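Local coordinates for protein cytochrome P450 (Rhodococcus erythropolis, PDB 3WEC) that is a heme monooxygenase that N-hydroxylates the quinoline ring in the biosynthesis of aurachin RE, a step that gives aurachin alkaloids their antibiotic activity, at residues V139-E151 with L399-R411. Residues are numbered along the deposited sequence; the frame is centred on the assembly and turned at random.
Sequences VRHLEHCTDAVSE and LRGPETLSVAVSR
Asp147 OD1 is shared by two backbone N-H groups, Leu405 N across the contact (2.8 Å, 126° at the hydrogen) and Val149 N, both weakly. Its OD2 accepts from Ser150 N, which comes from above the carboxylate plane, and from Ser150 OG on the anti side. Both reach it over the same face. Asp147 is thus the N-cap of helix 148-153, and its OD1 also holds, weakly, the chain at Leu405. Its CG stands anti to the backbone N (chi1 170°), and OD1 comes to lie 3.0 Å from Thr404 CA.

The straight bond of the pair is Ala148 N to Leu405 O, at 2.9 Å and 170°. The donor lies in the carbonyl plane. Asp147 CA adds a CH...O contact to the same oxygen. From the first turn of helix 148-153, Glu151 reaches back, and its OE2 accepts from Thr146 N.

In this P450 fold the contact joins the turn between helices 128-141 and 148-153, and the start of the second helix, to strand 407-410 and the loop 402-406 that leads into it. That strand pairs antiparallel with strand 384-387. The heme and the ligand pocket lie farther in, although Leu399 touches the bound intermediate.

Apolar side chains pack beside the polar bonds. Val149 turns CG2 to Pro402 O (3.3 Å), Pro402 CG and Leu405 CB. Ala148 CB rests on Val407 CG1 at 3.6 Å. Leu142 CD1 meets Val407 CG2 at 3.7 Å, the two side chains crossing at about a right angle. Glu143 CB packs on Val409 CG1 (3.6 Å). Its carboxylate forms a salt bridge to Arg381 through OE1, and OE2 lies 4.3 Å from Arg411 NE, beyond a salt bridge.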
ATOM      1  N   VAL A 139       3.347  -1.165 -20.053  1.00 50.46           N
ATOM      2  CA  VAL A 139       2.168  -1.063 -20.890  1.00 52.20           C
ATOM      3  C   VAL A 139       2.401  -1.845 -22.178  1.00 56.18           C
ATOM      4  O   VAL A 139       1.497  -2.536 -22.642  1.00 57.02           O
ATOM      5  CB  VAL A 139       1.734   0.410 -21.096  1.00 52.82           C
ATOM      6  CG1 VAL A 139       1.097   0.651 -22.456  1.00 56.25           C
ATOM      7  CG2 VAL A 139       0.781   0.811 -19.992  1.00 49.65           C
ATOM      8  N   ARG A 140       3.627  -1.776 -22.706  1.00 58.48           N
ATOM      9  CA  ARG A 140       4.047  -2.545 -23.884  1.00 63.07           C
ATOM     10  C   ARG A 140       4.100  -4.064 -23.656  1.00 62.11           C
ATOM     11  O   ARG A 140       3.727  -4.841 -24.528  1.00 63.01           O
ATOM     12  CB  ARG A 140       5.412  -2.025 -24.398  1.00 67.04           C
ATOM     13  CG  ARG A 140       6.095  -2.921 -25.419  1.00 71.90           C
ATOM     14  CD  ARG A 140       7.379  -2.285 -25.952  1.00 76.53           C
ATOM     15  NE  ARG A 140       7.100  -1.172 -26.867  1.00 79.87           N
ATOM     16  CZ  ARG A 140       6.638  -1.298 -28.113  1.00 83.77           C
ATOM     17  NH1 ARG A 140       6.390  -2.493 -28.632  1.00 85.26           N
ATOM     18  NH2 ARG A 140       6.415  -0.216 -28.848  1.00 86.60           N
ATOM     19  N   HIS A 141       4.570  -4.475 -22.479  1.00 59.85           N
ATOM     20  CA  HIS A 141       4.663  -5.906 -22.121  1.00 60.52           C
ATOM     21  C   HIS A 141       3.308  -6.609 -22.028  1.00 58.62           C
ATOM     22  O   HIS A 141       3.204  -7.814 -22.311  1.00 59.57           O
ATOM     23  CB  HIS A 141       5.498  -6.078 -20.848  1.00 59.09           C
ATOM     24  CG  HIS A 141       6.147  -7.447 -20.698  1.00 62.76           C
ATOM     25  ND1 HIS A 141       5.853  -8.503 -21.509  1.00 66.31           N
ATOM     26  CD2 HIS A 141       7.072  -7.921 -19.756  1.00 62.82           C
ATOM     27  CE1 HIS A 141       6.572  -9.581 -21.129  1.00 67.41           C
ATOM     28  NE2 HIS A 141       7.321  -9.226 -20.062  1.00 66.90           N
ATOM     29  N   LEU A 142       2.272  -5.842 -21.689  1.00 55.99           N
ATOM     30  CA  LEU A 142       0.880  -6.316 -21.619  1.00 56.73           C
ATOM     31  C   LEU A 142       0.316  -7.096 -22.827  1.00 60.78           C
ATOM     32  O   LEU A 142      -0.535  -7.962 -22.626  1.00 59.91           O
ATOM     33  CB  LEU A 142      -0.086  -5.167 -21.285  1.00 55.08           C
ATOM     34  CG  LEU A 142      -0.763  -4.943 -19.930  1.00 51.93           C
ATOM     35  CD1 LEU A 142      -2.225  -4.616 -20.189  1.00 52.36           C
ATOM     36  CD2 LEU A 142      -0.712  -6.141 -18.992  1.00 49.88           C
ATOM     37  N   GLU A 143       0.756  -6.797 -24.063  1.00 64.39           N
ATOM     38  CA  GLU A 143       0.227  -7.525 -25.213  1.00 68.61           C
ATOM     39  C   GLU A 143       0.819  -8.919 -25.424  1.00 70.54           C
ATOM     40  O   GLU A 143       0.287  -9.695 -26.206  1.00 72.59           O
ATOM     41  CB  GLU A 143       0.236  -6.703 -26.529  1.00 73.73           C
ATOM     42  CG  GLU A 143       1.579  -6.196 -27.043  1.00 76.31           C
ATOM     43  CD  GLU A 143       1.427  -5.362 -28.315  1.00 81.07           C
ATOM     44  OE1 GLU A 143       2.310  -4.519 -28.578  1.00 82.87           O
ATOM     45  OE2 GLU A 143       0.424  -5.525 -29.047  1.00 82.58           O
ATOM     46  N   HIS A 144       1.914  -9.232 -24.743  1.00 69.05           N
ATOM     47  CA  HIS A 144       2.568 -10.533 -24.911  1.00 71.67           C
ATOM     48  C   HIS A 144       3.025 -11.092 -23.593  1.00 68.50           C
ATOM     49  O   HIS A 144       4.161 -11.559 -23.428  1.00 68.92           O
ATOM     50  CB  HIS A 144       3.712 -10.447 -25.918  1.00 76.63           C
ATOM     51  CG  HIS A 144       3.250 -10.199 -27.349  1.00 81.79           C
ATOM     52  ND1 HIS A 144       2.405 -11.039 -28.002  1.00 84.31           N
ATOM     53  CD2 HIS A 144       3.532  -9.159 -28.235  1.00 83.97           C
ATOM     54  CE1 HIS A 144       2.165 -10.560 -29.240  1.00 88.69           C
ATOM     55  NE2 HIS A 144       2.855  -9.409 -29.381  1.00 89.19           N
ATOM     56  N   CYS A 145       2.116 -11.039 -22.633  1.00 64.64           N
ATOM     57  CA  CYS A 145       2.345 -11.652 -21.364  1.00 62.46           C
ATOM     58  C   CYS A 145       1.298 -12.728 -21.172  1.00 62.32           C
ATOM     59  O   CYS A 145       0.266 -12.722 -21.838  1.00 62.56           O
ATOM     60  CB  CYS A 145       2.310 -10.605 -20.247  1.00 58.78           C
ATOM     61  SG  CYS A 145       0.674  -9.915 -19.874  1.00 57.23           S
ATOM     62  N   THR A 146       1.594 -13.664 -20.276  1.00 61.90           N
ATOM     63  CA  THR A 146       0.635 -14.657 -19.818  1.00 61.23           C
ATOM     64  C   THR A 146      -0.041 -14.177 -18.526  1.00 56.78           C
ATOM     65  O   THR A 146      -1.255 -14.282 -18.369  1.00 56.91           O
ATOM     66  CB  THR A 146       1.320 -16.015 -19.563  1.00 64.12           C
ATOM     67  OG1 THR A 146       1.843 -16.539 -20.793  1.00 68.07           O
ATOM     68  CG2 THR A 146       0.335 -17.021 -18.970  1.00 64.40           C
ATOM     69  N   ASP A 147       0.761 -13.649 -17.605  1.00 53.51           N
ATOM     70  CA  ASP A 147       0.265 -13.149 -16.333  1.00 49.22           C
ATOM     71  C   ASP A 147       0.674 -11.701 -16.167  1.00 46.73           C
ATOM     72  O   ASP A 147       1.864 -11.389 -16.092  1.00 45.97           O
ATOM     73  CB  ASP A 147       0.784 -14.003 -15.172  1.00 48.02           C
ATOM     74  CG  ASP A 147       0.502 -13.378 -13.807  1.00 44.63           C
ATOM     75  OD1 ASP A 147      -0.606 -12.868 -13.578  1.00 43.06           O
ATOM     76  OD2 ASP A 147       1.401 -13.398 -12.946  1.00 43.12           O
ATOM     77  N   ALA A 148      -0.326 -10.818 -16.141  1.00 45.51           N
ATOM     78  CA  ALA A 148      -0.101  -9.390 -16.003  1.00 43.23           C
ATOM     79  C   ALA A 148       0.338  -9.067 -14.608  1.00 40.15           C
ATOM     80  O   ALA A 148       0.924  -7.997 -14.398  1.00 39.97           O
ATOM     81  CB  ALA A 148      -1.351  -8.594 -16.360  1.00 42.90           C
ATOM     82  N   VAL A 149       0.059  -9.942 -13.629  1.00 38.77           N
ATOM     83  CA  VAL A 149       0.578  -9.652 -12.284  1.00 35.98           C
ATOM     84  C   VAL A 149       2.102  -9.765 -12.200  1.00 36.74           C
ATOM     85  O   VAL A 149       2.775  -8.779 -11.833  1.00 35.96           O
ATOM     86  CB  VAL A 149      -0.134 -10.359 -11.102  1.00 35.16           C
ATOM     87  CG1 VAL A 149       0.485  -9.903  -9.789  1.00 31.96           C
ATOM     88  CG2 VAL A 149      -1.633 -10.052 -11.085  1.00 34.27           C
ATOM     89  N   SER A 150       2.651 -10.915 -12.565  1.00 38.39           N
ATOM     90  CA  SER A 150       4.085 -11.139 -12.395  1.00 39.71           C
ATOM     91  C   SER A 150       4.964 -10.584 -13.516  1.00 41.77           C
ATOM     92  O   SER A 150       6.175 -10.435 -13.331  1.00 42.11           O
ATOM     93  CB  SER A 150       4.404 -12.619 -12.170  1.00 41.18           C
ATOM     94  OG  SER A 150       4.104 -13.399 -13.335  1.00 44.75           O
ATOM     95  N   GLU A 151       4.376 -10.289 -14.672  1.00 42.66           N
ATOM     96  CA  GLU A 151       5.163  -9.811 -15.808  1.00 45.11           C
ATOM     97  C   GLU A 151       5.047  -8.309 -16.021  1.00 43.91           C
ATOM     98  O   GLU A 151       5.891  -7.692 -16.699  1.00 46.14           O
ATOM     99  CB  GLU A 151       4.812 -10.592 -17.095  1.00 49.24           C
ATOM    100  CG  GLU A 151       4.924 -12.099 -16.926  1.00 51.19           C
ATOM    101  CD  GLU A 151       4.287 -12.876 -18.056  1.00 55.22           C
ATOM    102  OE1 GLU A 151       4.803 -12.828 -19.194  1.00 59.20           O
ATOM    103  OE2 GLU A 151       3.269 -13.559 -17.815  1.00 54.70           O
ATOM    104  N   LEU A 399      -4.667  -6.342   2.517  1.00 34.42           N
ATOM    105  CA  LEU A 399      -4.396  -5.912   1.114  1.00 33.34           C
ATOM    106  C   LEU A 399      -5.271  -6.667   0.139  1.00 33.23           C
ATOM    107  O   LEU A 399      -5.698  -7.781   0.426  1.00 35.86           O
ATOM    108  CB  LEU A 399      -2.926  -6.124   0.764  1.00 31.96           C
ATOM    109  CG  LEU A 399      -1.841  -5.048   0.966  1.00 31.72           C
ATOM    110  CD1 LEU A 399      -2.196  -3.908   1.890  1.00 30.89           C
ATOM    111  CD2 LEU A 399      -0.500  -5.706   1.325  1.00 30.22           C
ATOM    112  N   ARG A 400      -5.587  -6.048  -0.987  1.00 32.78           N
ATOM    113  CA  ARG A 400      -6.408  -6.700  -1.994  1.00 33.45           C
ATOM    114  C   ARG A 400      -5.936  -6.401  -3.402  1.00 32.56           C
ATOM    115  O   ARG A 400      -5.737  -5.234  -3.807  1.00 30.96           O
ATOM    116  CB  ARG A 400      -7.873  -6.325  -1.830  1.00 34.77           C
ATOM    117  CG  ARG A 400      -8.811  -7.151  -2.707  1.00 36.27           C
ATOM    118  CD  ARG A 400     -10.265  -6.900  -2.356  1.00 38.11           C
ATOM    119  NE  ARG A 400     -11.160  -7.661  -3.200  1.00 40.71           N
ATOM    120  CZ  ARG A 400     -11.711  -7.205  -4.313  1.00 40.85           C
ATOM    121  NH1 ARG A 400     -12.539  -7.969  -5.019  1.00 42.56           N
ATOM    122  NH2 ARG A 400     -11.448  -5.981  -4.709  1.00 39.66           N
ATOM    123  N   GLY A 401      -5.707  -7.492  -4.128  1.00 32.99           N
ATOM    124  CA  GLY A 401      -5.310  -7.410  -5.523  1.00 32.45           C
ATOM    125  C   GLY A 401      -5.187  -8.824  -6.047  1.00 33.76           C
ATOM    126  O   GLY A 401      -5.084  -9.756  -5.265  1.00 34.88           O
ATOM    127  N   PRO A 402      -5.183  -8.980  -7.375  1.00 34.29           N
ATOM    128  CA  PRO A 402      -5.139 -10.301  -8.015  1.00 35.92           C
ATOM    129  C   PRO A 402      -3.767 -11.012  -7.903  1.00 36.92           C
ATOM    130  O   PRO A 402      -2.701 -10.371  -7.933  1.00 33.77           O
ATOM    131  CB  PRO A 402      -5.472  -9.968  -9.474  1.00 36.08           C
ATOM    132  CG  PRO A 402      -4.982  -8.546  -9.639  1.00 33.89           C
ATOM    133  CD  PRO A 402      -5.413  -7.906  -8.365  1.00 32.80           C
ATOM    134  N   GLU A 403      -3.823 -12.343  -7.812  1.00 39.93           N
ATOM    135  CA  GLU A 403      -2.636 -13.201  -7.739  1.00 43.07           C
ATOM    136  C   GLU A 403      -2.022 -13.395  -9.133  1.00 43.29           C
ATOM    137  O   GLU A 403      -0.811 -13.362  -9.279  1.00 42.25           O
ATOM    138  CB  GLU A 403      -3.014 -14.580  -7.082  1.00 47.97           C
ATOM    139  CG  GLU A 403      -1.954 -15.684  -7.120  1.00 51.54           C
ATOM    140  CD  GLU A 403      -1.859 -16.494  -5.827  1.00 56.08           C
ATOM    141  OE1 GLU A 403      -2.198 -17.709  -5.839  1.00 60.05           O
ATOM    142  OE2 GLU A 403      -1.421 -15.915  -4.792  1.00 56.72           O
ATOM    143  N   THR A 404      -2.892 -13.663 -10.113  1.00 45.32           N
ATOM    144  CA  THR A 404      -2.584 -13.861 -11.535  1.00 46.91           C
ATOM    145  C   THR A 404      -3.609 -13.041 -12.346  1.00 46.82           C
ATOM    146  O   THR A 404      -4.622 -12.584 -11.794  1.00 45.60           O
ATOM    147  CB  THR A 404      -2.645 -15.355 -12.016  1.00 50.49           C
ATOM    148  OG1 THR A 404      -3.992 -15.855 -12.009  1.00 52.15           O
ATOM    149  CG2 THR A 404      -1.703 -16.300 -11.247  1.00 51.51           C
ATOM    150  N   LEU A 405      -3.370 -12.847 -13.643  1.00 47.26           N
ATOM    151  CA  LEU A 405      -4.294 -12.032 -14.448  1.00 47.77           C
ATOM    152  C   LEU A 405      -4.042 -12.271 -15.930  1.00 50.08           C
ATOM    153  O   LEU A 405      -2.912 -12.090 -16.407  1.00 50.01           O
ATOM    154  CB  LEU A 405      -4.149 -10.539 -14.076  1.00 45.35           C
ATOM    155  CG  LEU A 405      -5.294  -9.572 -14.421  1.00 46.17           C
ATOM    156  CD1 LEU A 405      -6.591  -9.894 -13.665  1.00 46.18           C
ATOM    157  CD2 LEU A 405      -4.854  -8.143 -14.140  1.00 43.64           C
ATOM    158  N   SER A 406      -5.059 -12.756 -16.644  1.00 52.10           N
ATOM    159  CA  SER A 406      -4.974 -12.886 -18.102  1.00 55.23           C
ATOM    160  C   SER A 406      -5.701 -11.726 -18.719  1.00 54.21           C
ATOM    161  O   SER A 406      -6.874 -11.516 -18.435  1.00 54.88           O
ATOM    162  CB  SER A 406      -5.616 -14.179 -18.577  1.00 58.59           C
ATOM    163  OG  SER A 406      -5.400 -15.119 -17.559  1.00 59.39           O
ATOM    164  N   VAL A 407      -5.001 -10.952 -19.538  1.00 53.24           N
ATOM    165  CA  VAL A 407      -5.643  -9.806 -20.160  1.00 52.38           C
ATOM    166  C   VAL A 407      -5.533  -9.891 -21.658  1.00 54.58           C
ATOM    167  O   VAL A 407      -4.462 -10.169 -22.205  1.00 55.54           O
ATOM    168  CB  VAL A 407      -5.162  -8.428 -19.610  1.00 48.93           C
ATOM    169  CG1 VAL A 407      -4.412  -8.567 -18.290  1.00 46.32           C
ATOM    170  CG2 VAL A 407      -4.327  -7.669 -20.616  1.00 49.83           C
ATOM    171  N   ALA A 408      -6.662  -9.674 -22.308  1.00 55.99           N
ATOM    172  CA  ALA A 408      -6.688  -9.473 -23.743  1.00 58.99           C
ATOM    173  C   ALA A 408      -6.710  -7.979 -23.975  1.00 58.26           C
ATOM    174  O   ALA A 408      -7.323  -7.212 -23.232  1.00 55.43           O
ATOM    175  CB  ALA A 408      -7.887 -10.140 -24.371  1.00 60.88           C
ATOM    176  N   VAL A 409      -6.031  -7.580 -25.031  1.00 61.58           N
ATOM    177  CA  VAL A 409      -5.721  -6.202 -25.267  1.00 61.76           C
ATOM    178  C   VAL A 409      -5.862  -5.955 -26.775  1.00 66.39           C
ATOM    179  O   VAL A 409      -5.680  -6.878 -27.571  1.00 69.44           O
ATOM    180  CB  VAL A 409      -4.290  -5.967 -24.793  1.00 60.03           C
ATOM    181  CG1 VAL A 409      -3.305  -6.090 -25.956  1.00 63.84           C
ATOM    182  CG2 VAL A 409      -4.185  -4.640 -24.078  1.00 58.09           C
ATOM    183  N   SER A 410      -6.193  -4.723 -27.168  1.00 67.45           N
ATOM    184  CA  SER A 410      -6.408  -4.389 -28.590  1.00 71.79           C
ATOM    185  C   SER A 410      -5.994  -2.936 -28.908  1.00 72.97           C
ATOM    186  O   SER A 410      -6.230  -2.029 -28.104  1.00 69.73           O
ATOM    187  CB  SER A 410      -7.863  -4.663 -28.971  1.00 73.26           C
ATOM    188  OG  SER A 410      -8.287  -3.803 -29.997  1.00 77.53           O
ATOM    189  N   ARG A 411      -5.383  -2.733 -30.081  1.00 78.01           N
ATOM    190  CA  ARG A 411      -4.735  -1.451 -30.446  1.00 79.91           C
ATOM    191  C   ARG A 411      -5.685  -0.361 -30.966  1.00 82.42           C
ATOM    192  O   ARG A 411      -6.193  -0.437 -32.083  1.00 87.24           O
ATOM    193  CB  ARG A 411      -3.599  -1.700 -31.458  1.00 84.14           C
ATOM    194  CG  ARG A 411      -2.486  -2.587 -30.912  1.00 82.77           C
ATOM    195  CD  ARG A 411      -1.609  -1.856 -29.893  1.00 79.37           C
ATOM    196  NE  ARG A 411      -0.293  -1.551 -30.464  1.00 83.23           N
ATOM    197  CZ  ARG A 411       0.148  -0.293 -30.813  1.00 85.87           C
ATOM    198  NH1 ARG A 411      -0.640   0.775 -30.597  1.00 86.21           N
ATOM    199  NH2 ARG A 411       1.364  -0.149 -31.347  1.00 88.47           N
TER